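Local coordinates for LRR receptor-like serine/threonine-protein kinase RGI3 (Arabidopsis thaliana, PDB 5HZ0) that acts as a plasma-membrane receptor for RGF peptide hormones that maintain the root stem cell niche, pairing with SERK co-receptors through its extracellular leucine-rich repeats once the hormone binds, at residues P247-L250 against G251-P254; F331-W334 against Q335-L338. The protein carries 5 engineered substitutions. All blocks are in the same frame, centred on the assembly; numbering follows the deposited sequence.

How the contacts relate
Both contacts are short turns of the extracellular leucine-rich-repeat solenoid, four repeats apart by the predicted repeat limits. Contact 1 is a short 3-10 segment and the bend after it, in LRR 11, in the connection between strands 234-236 and 258-260. Contact 2, in LRR 15, is the bend through which the chain leaves the parallel strand 330-332. Their centres lie 24 Å apart and their nearest atoms about 17 Å, so they do not touch. Contact 2 meets the bound peptide directly: Trp334 hydrogen-bonds its backbone and Phe332 packs on it. Contact 1 relates to the hormone site less directly, since Leu250 packs on Phe261, a member of a peptide-recognition motif in the following repeat.

Contact 1: residues P247-L250 against G251-P254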
loop_
_atom_site.group_PDB
_atom_site.type_symbol
_atom_site.label_atom_id
_atom_site.label_comp_id
_atom_site.label_asym_id
_atom_site.label_seq_id
_atom_site.Cartn_x
_atom_site.Cartn_y
_atom_site.Cartn_z
ATOM N N PRO A 247 -12.128 12.460 -20.457
ATOM C CA PRO A 247 -12.807 12.517 -21.756
ATOM C C PRO A 247 -13.984 11.543 -21.825
ATOM O O PRO A 247 -13.877 10.370 -21.475
ATOM C CB PRO A 247 -11.720 12.094 -22.747
ATOM C CG PRO A 247 -10.444 12.388 -22.072
ATOM C CD PRO A 247 -10.681 12.217 -20.589
ATOM N N THR A 248 -15.117 12.069 -22.255
ATOM C CA THR A 248 -16.308 11.289 -22.514
ATOM C C THR A 248 -16.023 10.214 -23.564
ATOM O O THR A 248 -16.510 9.076 -23.488
ATOM C CB THR A 248 -17.406 12.239 -23.028
ATOM O OG1 THR A 248 -18.204 12.665 -21.919
ATOM C CG2 THR A 248 -18.281 11.572 -24.060
ATOM N N GLU A 249 -15.200 10.590 -24.533
ATOM C CA GLU A 249 -14.928 9.763 -25.686
ATOM C C GLU A 249 -14.332 8.399 -25.344
ATOM O O GLU A 249 -14.344 7.509 -26.186
ATOM C CB GLU A 249 -14.011 10.517 -26.646
ATOM C CG GLU A 249 -14.715 11.624 -27.414
ATOM C CD GLU A 249 -15.086 12.788 -26.548
ATOM O OE1 GLU A 249 -14.443 12.964 -25.487
ATOM O OE2 GLU A 249 -16.009 13.536 -26.924
ATOM N N LEU A 250 -13.805 8.241 -24.128
ATOM C CA LEU A 250 -13.292 6.944 -23.689
ATOM C C LEU A 250 -14.376 5.853 -23.731
ATOM O O LEU A 250 -14.064 4.677 -23.897
ATOM C CB LEU A 250 -12.684 7.023 -22.286
ATOM C CG LEU A 250 -11.292 7.629 -22.197
ATOM C CD1 LEU A 250 -10.862 7.749 -20.744
ATOM C CD2 LEU A 250 -10.292 6.812 -22.987
ATOM N N GLY A 251 -15.641 6.249 -23.609
ATOM C CA GLY A 251 -16.739 5.317 -23.754
ATOM C C GLY A 251 -16.833 4.671 -25.133
ATOM O O GLY A 251 -17.610 3.742 -25.336
ATOM N N ASN A 252 -16.041 5.180 -26.070
ATOM C CA ASN A 252 -15.973 4.708 -27.462
ATOM C C ASN A 252 -14.878 3.671 -27.742
ATOM O O ASN A 252 -14.542 3.414 -28.896
ATOM C CB ASN A 252 -15.852 5.882 -28.440
ATOM C CG ASN A 252 -16.908 6.927 -28.208
ATOM O OD1 ASN A 252 -17.985 6.622 -27.691
ATOM N ND2 ASN A 252 -16.601 8.178 -28.566
ATOM N N CYS A 253 -14.282 3.130 -26.688
ATOM C CA CYS A 253 -13.181 2.187 -26.833
ATOM C C CYS A 253 -13.666 0.825 -26.334
ATOM O O CYS A 253 -13.537 0.499 -25.153
ATOM C CB CYS A 253 -11.974 2.648 -26.014
ATOM S SG CYS A 253 -11.287 4.261 -26.505
ATOM N N PRO A 254 -14.253 0.035 -27.247
ATOM C CA PRO A 254 -14.969 -1.193 -26.897
ATOM C C PRO A 254 -14.102 -2.186 -26.149
ATOM O O PRO A 254 -14.637 -2.979 -25.388
ATOM C CB PRO A 254 -15.385 -1.772 -28.262
ATOM C CG PRO A 254 -15.315 -0.655 -29.196
ATOM C CD PRO A 254 -14.205 0.235 -28.707
#
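Leu250 and Cys253 both turn their first side-chain bond to lie beside the backbone N and anti to the carbonyl carbon (chi1 -78° and -61°), which brings Leu250 CD2 and Cys253 SG to the same side of the turn, in loose apolar contact at 4.5 Å. Asn252 takes a similar torsion, and its side chain runs alongside that of Glu249, pointing the same way; Asn252 ND2 sits 4.0 Å from Glu249 CB, with amide and carboxylate planes nearly perpendicular. This neighbourly pair is packing, not a polar bond. What binds the turn is backbone: Gly251 N to Thr248 O at 3.0 Å, Asn252 N to Glu249 O at 2.9 Å, and Cys253 N to Leu250 O at 3.2 Å, each spanning three residues in the 3-10 manner. Thr248 O takes a second bond from Ser273 OG. Leucine and cysteine suit the buried side, where Leu250 also meets Ile226 and Phe261, whereas the polar Glu249 and Asn252 suit the partly exposed one. The chemistry thus implies a division of labour: successive main-chain carbonyls are satisfied within the turn, while Leu250 packs the turn against Ile226 and Phe261.

Contact 2: residues F331-W334 against Q335-L338; sequences FFAW and QNKL
Asn336 reaches back across the bend to Ala333, and its side chain can be followed atom by atom. Asn336 CB lies 3.7 Å from Ala333 O. With chi1 at -84°, CG stands beside the backbone N and anti to the carbonyl carbon, a torsion that swings the amide back toward the Ala333 carbonyl, with Asn336 CG also 3.7 Å from Ala333 O. At the tip, Asn336 ND2 gives a nearly straight hydrogen bond to Ala333 O (2.8 Å, 172° at the hydrogen); the acceptor lies in the amide plane, but the donor sits well above the plane of the Ala333 carbonyl. ND2 also bonds Ile309 O, and Asn336 OD1 accepts from Ile314 N, so both ends of the amide are used and its rotation is fixed. Asparagine suits this buried place because one short side chain offers both a donor and an acceptor to main-chain atoms of its own and the preceding repeat.

Beside it, Ala333 CB meets Leu338 CD1 at 3.6 Å, a small methyl accepting a branched neighbour in the core. Gln335 adopts a left-handed backbone conformation that helps turn the chain out of the strand, and its CB comes 3.9 Å from Trp334 CE3, obliquely to the ring. The indole nitrogen serves the hormone: Trp334 NE1 hydrogen-bonds the backbone of the bound peptide, and Phe331 to Trp334 belong to a peptide-recognition motif. Ala333 O has a weak bond from Asn360 ND2, the asparagine one repeat on. Such stacked asparagines, each bracing the bend after an inner strand, form the asparagine ladder of leucine-rich-repeat solenoids.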
loop_
_atom_site.group_PDB
_atom_site.type_symbol
_atom_site.label_atom_id
_atom_site.label_comp_id
_atom_site.label_asym_id
_atom_site.label_seq_id
_atom_site.Cartn_x
_atom_site.Cartn_y
_atom_site.Cartn_z
ATOM N N PHE A 331 -14.763 -2.820 -3.795
ATOM C CA PHE A 331 -15.457 -1.554 -3.938
ATOM C C PHE A 331 -14.890 -0.549 -2.907
ATOM O O PHE A 331 -15.188 -0.623 -1.696
ATOM C CB PHE A 331 -16.967 -1.796 -3.754
ATOM C CG PHE A 331 -17.822 -0.563 -3.872
ATOM C CD1 PHE A 331 -17.472 0.472 -4.729
ATOM C CD2 PHE A 331 -18.986 -0.439 -3.116
ATOM C CE1 PHE A 331 -18.261 1.625 -4.824
ATOM C CE2 PHE A 331 -19.768 0.707 -3.205
ATOM C CZ PHE A 331 -19.402 1.744 -4.068
ATOM N N PHE A 332 -14.095 0.405 -3.404
ATOM C CA PHE A 332 -13.539 1.464 -2.560
ATOM C C PHE A 332 -14.100 2.811 -2.996
ATOM O O PHE A 332 -13.746 3.332 -4.061
ATOM C CB PHE A 332 -12.000 1.508 -2.636
ATOM C CG PHE A 332 -11.310 0.339 -1.970
ATOM C CD1 PHE A 332 -12.038 -0.669 -1.350
ATOM C CD2 PHE A 332 -9.922 0.254 -1.962
ATOM C CE1 PHE A 332 -11.388 -1.759 -0.743
ATOM C CE2 PHE A 332 -9.271 -0.816 -1.360
ATOM C CZ PHE A 332 -10.005 -1.825 -0.741
ATOM N N ALA A 333 -15.036 3.318 -2.197
ATOM C CA ALA A 333 -15.536 4.700 -2.257
ATOM C C ALA A 333 -15.118 5.653 -1.104
ATOM O O ALA A 333 -15.751 6.699 -0.923
ATOM C CB ALA A 333 -17.035 4.718 -2.472
ATOM N N TRP A 334 -14.175 5.242 -0.253
ATOM C CA TRP A 334 -13.846 6.019 0.957
ATOM C C TRP A 334 -13.324 7.438 0.689
ATOM O O TRP A 334 -12.794 7.720 -0.378
ATOM C CB TRP A 334 -12.932 5.247 1.927
ATOM C CG TRP A 334 -11.571 4.827 1.416
ATOM C CD1 TRP A 334 -11.281 3.742 0.624
ATOM C CD2 TRP A 334 -10.306 5.460 1.703
ATOM N NE1 TRP A 334 -9.921 3.681 0.386
ATOM C CE2 TRP A 334 -9.306 4.720 1.038
ATOM C CE3 TRP A 334 -9.930 6.582 2.453
ATOM C CZ2 TRP A 334 -7.957 5.066 1.105
ATOM C CZ3 TRP A 334 -8.596 6.922 2.517
ATOM C CH2 TRP A 334 -7.625 6.169 1.845
ATOM N N GLN A 335 -13.534 8.328 1.662
ATOM C CA GLN A 335 -13.150 9.745 1.560
ATOM C C GLN A 335 -13.825 10.403 0.368
ATOM O O GLN A 335 -13.176 10.847 -0.589
ATOM C CB GLN A 335 -11.620 9.931 1.513
ATOM C CG GLN A 335 -11.137 11.361 1.701
ATOM C CD GLN A 335 -11.661 11.989 2.994
ATOM O OE1 GLN A 335 -11.097 11.783 4.072
ATOM N NE2 GLN A 335 -12.767 12.735 2.888
ATOM N N ASN A 336 -15.148 10.457 0.451
ATOM C CA ASN A 336 -15.961 11.209 -0.486
ATOM C C ASN A 336 -17.064 11.970 0.248
ATOM O O ASN A 336 -17.052 12.076 1.471
ATOM C CB ASN A 336 -16.586 10.275 -1.534
ATOM C CG ASN A 336 -15.651 9.990 -2.658
ATOM O OD1 ASN A 336 -15.341 10.886 -3.452
ATOM N ND2 ASN A 336 -15.162 8.745 -2.730
ATOM N N LYS A 337 -17.983 12.531 -0.522
ATOM C CA LYS A 337 -19.217 13.137 -0.026
ATOM C C LYS A 337 -20.499 12.264 -0.090
ATOM O O LYS A 337 -21.607 12.806 -0.150
ATOM C CB LYS A 337 -19.431 14.516 -0.641
ATOM C CG LYS A 337 -18.857 15.622 0.179
ATOM C CD LYS A 337 -17.360 15.649 0.161
ATOM C CE LYS A 337 -16.892 16.751 1.127
ATOM N NZ LYS A 337 -15.478 16.590 1.576
ATOM N N LEU A 338 -20.357 10.953 -0.256
ATOM C CA LEU A 338 -21.524 10.067 -0.345
ATOM C C LEU A 338 -22.512 10.199 0.823
ATOM O O LEU A 338 -22.096 10.234 1.979
ATOM C CB LEU A 338 -21.076 8.606 -0.445
ATOM C CG LEU A 338 -20.177 8.175 -1.602
ATOM C CD1 LEU A 338 -19.792 6.718 -1.419
ATOM C CD2 LEU A 338 -20.838 8.395 -2.948
#